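Local coordinates for protein hemoglobin chain d1 (Lumbricus terrestris, PDB 1X9F) that probably carries oxygen on a heme group as one of the globin chains of the earthworm's multi-subunit hemoglobin, at residues 81-84 against 85-89. Numbering follows the deposited sequence.
With HEM (protoporphyrin IX containing Fe), chain M.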
ATOM      1  N   ASP D  81      -6.967   2.924  41.253  1.00 31.63           N
ATOM      2  CA  ASP D  81      -7.493   1.778  42.014  1.00 31.55           C
ATOM      3  C   ASP D  81      -7.589   0.506  41.166  1.00 30.24           C
ATOM      4  O   ASP D  81      -7.058  -0.549  41.541  1.00 28.45           O
ATOM      5  CB  ASP D  81      -8.855   2.109  42.658  1.00 32.51           C
ATOM      6  CG  ASP D  81      -9.920   2.539  41.637  1.00 41.76           C
ATOM      7  OD1 ASP D  81      -9.613   3.349  40.734  1.00 47.33           O
ATOM      8  OD2 ASP D  81     -11.099   2.124  41.677  1.00 47.67           O
ATOM      9  N   MET D  82      -8.261   0.628  40.021  1.00 23.85           N
ATOM     10  CA  MET D  82      -8.423  -0.475  39.086  1.00 22.47           C
ATOM     11  C   MET D  82      -7.095  -0.869  38.471  1.00 21.55           C
ATOM     12  O   MET D  82      -6.824  -2.057  38.292  1.00 19.33           O
ATOM     13  CB  MET D  82      -9.413  -0.109  37.984  1.00 23.61           C
ATOM     14  CG  MET D  82     -10.821   0.131  38.482  1.00 30.42           C
ATOM     15  SD  MET D  82     -11.868   0.794  37.184  1.00 28.58           S
ATOM     16  CE  MET D  82     -12.146  -0.670  36.204  1.00 23.75           C
ATOM     17  N   LEU D  83      -6.265   0.120  38.152  1.00 20.69           N
ATOM     18  CA  LEU D  83      -4.980  -0.176  37.541  1.00 21.87           C
ATOM     19  C   LEU D  83      -4.106  -1.005  38.475  1.00 21.43           C
ATOM     20  O   LEU D  83      -3.510  -1.991  38.042  1.00 24.57           O
ATOM     21  CB  LEU D  83      -4.250   1.092  37.092  1.00 19.16           C
ATOM     22  CG  LEU D  83      -2.940   0.836  36.328  1.00 20.10           C
ATOM     23  CD1 LEU D  83      -3.184   0.115  35.002  1.00 23.81           C
ATOM     24  CD2 LEU D  83      -2.180   2.133  36.095  1.00 23.32           C
ATOM     25  N   ALA D  84      -4.043  -0.611  39.749  1.00 21.21           N
ATOM     26  CA  ALA D  84      -3.264  -1.343  40.753  1.00 20.91           C
ATOM     27  C   ALA D  84      -3.699  -2.811  40.832  1.00 19.87           C
ATOM     28  O   ALA D  84      -2.863  -3.724  40.766  1.00 18.81           O
ATOM     29  CB  ALA D  84      -3.356  -0.664  42.119  1.00 18.26           C
ATOM     30  N   ALA D  85      -5.006  -3.033  40.935  1.00 17.07           N
ATOM     31  CA  ALA D  85      -5.551  -4.389  40.980  1.00 17.02           C
ATOM     32  C   ALA D  85      -5.243  -5.205  39.725  1.00 21.00           C
ATOM     33  O   ALA D  85      -4.847  -6.372  39.828  1.00 24.27           O
ATOM     34  CB  ALA D  85      -7.054  -4.348  41.234  1.00 15.18           C
ATOM     35  N   GLN D  86      -5.428  -4.599  38.551  1.00 21.31           N
ATOM     36  CA  GLN D  86      -5.204  -5.298  37.289  1.00 19.15           C
ATOM     37  C   GLN D  86      -3.737  -5.653  37.129  1.00 20.74           C
ATOM     38  O   GLN D  86      -3.406  -6.757  36.696  1.00 20.96           O
ATOM     39  CB  GLN D  86      -5.689  -4.468  36.094  1.00 20.12           C
ATOM     40  CG  GLN D  86      -5.518  -5.155  34.737  1.00 15.72           C
ATOM     41  CD  GLN D  86      -6.307  -6.449  34.624  1.00 15.60           C
ATOM     42  OE1 GLN D  86      -7.320  -6.629  35.299  1.00 25.11           O
ATOM     43  NE2 GLN D  86      -5.846  -7.352  33.765  1.00 20.07           N
ATOM     44  N   LEU D  87      -2.854  -4.725  37.481  1.00 22.41           N
ATOM     45  CA  LEU D  87      -1.429  -4.990  37.347  1.00 21.33           C
ATOM     46  C   LEU D  87      -0.986  -6.112  38.285  1.00 22.42           C
ATOM     47  O   LEU D  87      -0.180  -6.960  37.898  1.00 23.95           O
ATOM     48  CB  LEU D  87      -0.601  -3.722  37.567  1.00 19.64           C
ATOM     49  CG  LEU D  87      -0.761  -2.579  36.554  1.00 23.19           C
ATOM     50  CD1 LEU D  87       0.152  -1.423  36.936  1.00 16.73           C
ATOM     51  CD2 LEU D  87      -0.490  -3.027  35.117  1.00 21.27           C
ATOM     52  N   ALA D  88      -1.513  -6.113  39.509  1.00 21.77           N
ATOM     53  CA  ALA D  88      -1.249  -7.190  40.460  1.00 23.16           C
ATOM     54  C   ALA D  88      -1.686  -8.540  39.874  1.00 25.21           C
ATOM     55  O   ALA D  88      -0.966  -9.540  39.980  1.00 25.94           O
ATOM     56  CB  ALA D  88      -1.946  -6.919  41.788  1.00 20.02           C
ATOM     57  N   HIS D  89      -2.861  -8.538  39.240  1.00 23.82           N
ATOM     58  CA  HIS D  89      -3.465  -9.727  38.640  1.00 24.56           C
ATOM     59  C   HIS D  89      -2.600 -10.263  37.514  1.00 25.36           C
ATOM     60  O   HIS D  89      -2.376 -11.470  37.414  1.00 27.60           O
ATOM     61  CB  HIS D  89      -4.854  -9.373  38.105  1.00 24.19           C
ATOM     62  CG  HIS D  89      -5.611 -10.532  37.535  1.00 24.71           C
ATOM     63  ND1 HIS D  89      -6.587 -11.198  38.245  1.00 23.62           N
ATOM     64  CD2 HIS D  89      -5.572 -11.115  36.312  1.00 27.60           C
ATOM     65  CE1 HIS D  89      -7.100 -12.155  37.493  1.00 26.49           C
ATOM     66  NE2 HIS D  89      -6.501 -12.127  36.316  1.00 21.60           N
TER
HETATM   67  CHA HEM M 160     -13.057 -15.010  35.884  1.00 27.71           C
HETATM   68  CHB HEM M 160     -14.516 -14.178  31.284  1.00 21.99           C
HETATM   69  CHC HEM M 160     -18.878 -16.091  32.354  1.00 27.13           C
HETATM   70  CHD HEM M 160     -17.361 -17.138  36.902  1.00 22.02           C
HETATM   71  C1A HEM M 160     -13.068 -14.571  34.474  1.00 23.32           C
HETATM   72  C2A HEM M 160     -11.964 -13.959  33.875  1.00 23.34           C
HETATM   73  C3A HEM M 160     -12.376 -13.692  32.499  1.00 26.62           C
HETATM   74  C4A HEM M 160     -13.738 -14.225  32.513  1.00 21.54           C
HETATM   75  CMA HEM M 160     -11.609 -13.060  31.356  1.00 21.80           C
HETATM   76  CAA HEM M 160     -10.623 -13.607  34.458  1.00 25.48           C
HETATM   77  CBA HEM M 160      -9.667 -14.780  34.246  1.00 29.15           C
HETATM   78  CGA HEM M 160      -8.380 -14.353  34.897  1.00 34.82           C
HETATM   79  O1A HEM M 160      -7.600 -13.614  34.258  1.00 32.69           O
HETATM   80  O2A HEM M 160      -8.151 -14.747  36.058  1.00 39.37           O
HETATM   81  C1B HEM M 160     -15.880 -14.663  31.163  1.00 21.17           C
HETATM   82  C2B HEM M 160     -16.580 -14.541  29.967  1.00 25.61           C
HETATM   83  C3B HEM M 160     -17.752 -15.113  30.339  1.00 27.40           C
HETATM   84  C4B HEM M 160     -17.738 -15.482  31.655  1.00 25.55           C
HETATM   85  CMB HEM M 160     -16.172 -13.985  28.610  1.00 27.51           C
HETATM   86  CAB HEM M 160     -18.818 -15.230  29.552  1.00 28.12           C
HETATM   87  CBB HEM M 160     -19.885 -15.196  28.684  1.00 29.16           C
HETATM   88  C1C HEM M 160     -18.852 -16.571  33.746  1.00 24.79           C
HETATM   89  C2C HEM M 160     -19.940 -17.206  34.337  1.00 28.04           C
HETATM   90  C3C HEM M 160     -19.480 -17.477  35.602  1.00 27.33           C
HETATM   91  C4C HEM M 160     -18.184 -17.018  35.684  1.00 24.70           C
HETATM   92  CMC HEM M 160     -21.294 -17.527  33.748  1.00 21.92           C
HETATM   93  CAC HEM M 160     -20.233 -18.187  36.669  1.00 28.18           C
HETATM   94  CBC HEM M 160     -20.970 -17.544  37.589  1.00 26.72           C
HETATM   95  C1D HEM M 160     -15.979 -16.637  37.043  1.00 22.21           C
HETATM   96  C2D HEM M 160     -15.273 -16.765  38.236  1.00 26.39           C
HETATM   97  C3D HEM M 160     -14.050 -16.175  37.986  1.00 30.30           C
HETATM   98  C4D HEM M 160     -14.144 -15.724  36.584  1.00 26.68           C
HETATM   99  CMD HEM M 160     -15.738 -17.416  39.519  1.00 21.00           C
HETATM  100  CAD HEM M 160     -12.866 -16.032  38.907  1.00 26.75           C
HETATM  101  CBD HEM M 160     -12.875 -14.662  39.557  1.00 29.71           C
HETATM  102  CGD HEM M 160     -11.589 -14.564  40.342  1.00 34.36           C
HETATM  103  O1D HEM M 160     -11.535 -15.078  41.488  1.00 34.21           O
HETATM  104  O2D HEM M 160     -10.621 -13.981  39.797  1.00 38.49           O
HETATM  105  NA  HEM M 160     -14.155 -14.759  33.684  1.00 19.79           N
HETATM  106  NB  HEM M 160     -16.548 -15.214  32.225  1.00 25.49           N
HETATM  107  NC  HEM M 160     -17.755 -16.428  34.540  1.00 23.64           N
HETATM  108  ND  HEM M 160     -15.334 -16.004  36.018  1.00 26.24           N
HETATM  109 FE   HEM M 160     -15.956 -15.579  34.133  1.00 22.97          FE
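The carbonyl oxygens of Asp81, Met82, Leu83 and Ala84 each accept the backbone N-H four residues on, the i to i+4 pattern that defines an alpha-helix; the bond Leu87 N to Leu83 O measures 2.9 Å (N-H...O 163°), and Ala85 N to Asp81 O, though longer at 3.3 Å, is no less straight. One turn apart on the same flank, Leu83 and Leu87 pack obliquely across each other: Leu83 CG lies 3.9 Å from Leu87 CD1, and Leu83 CD1 lies 3.9 Å from Leu87 CG. Their first torsions differ. Leu83 carries CG anti to its backbone N (chi1 -175°), while in Leu87 CG stands anti to the carbonyl carbon (chi1 -65°), which sets it beside its own backbone N, near Leu83 O. Replacing Leu87 with an alanine would probably leave Leu83 without the branch it packs on and open a gap toward Ile135 and Ile139. At the far end, His89 reaches a heme that is not this chain's own by its ring edge: NE2 donates to propionate oxygen O1A at 2.8 Å, with the carboxylate carbon CGA in the ring plane. Gln86 OE1 accepts a hydrogen bond from a basic side chain of the chain of another protein, which also packs on Met82 with an apolar side chain. The segment thus forms the early turns of helix 80-95, where His94, further along, is the axial ligand of this chain's heme iron; Leu83 rests on Gln134 and Leu87 on Ile135 and Ile139 of helix 125-139, while Gln86 meets Ile72 and Leu87 meets Thr73 of helix 57-75.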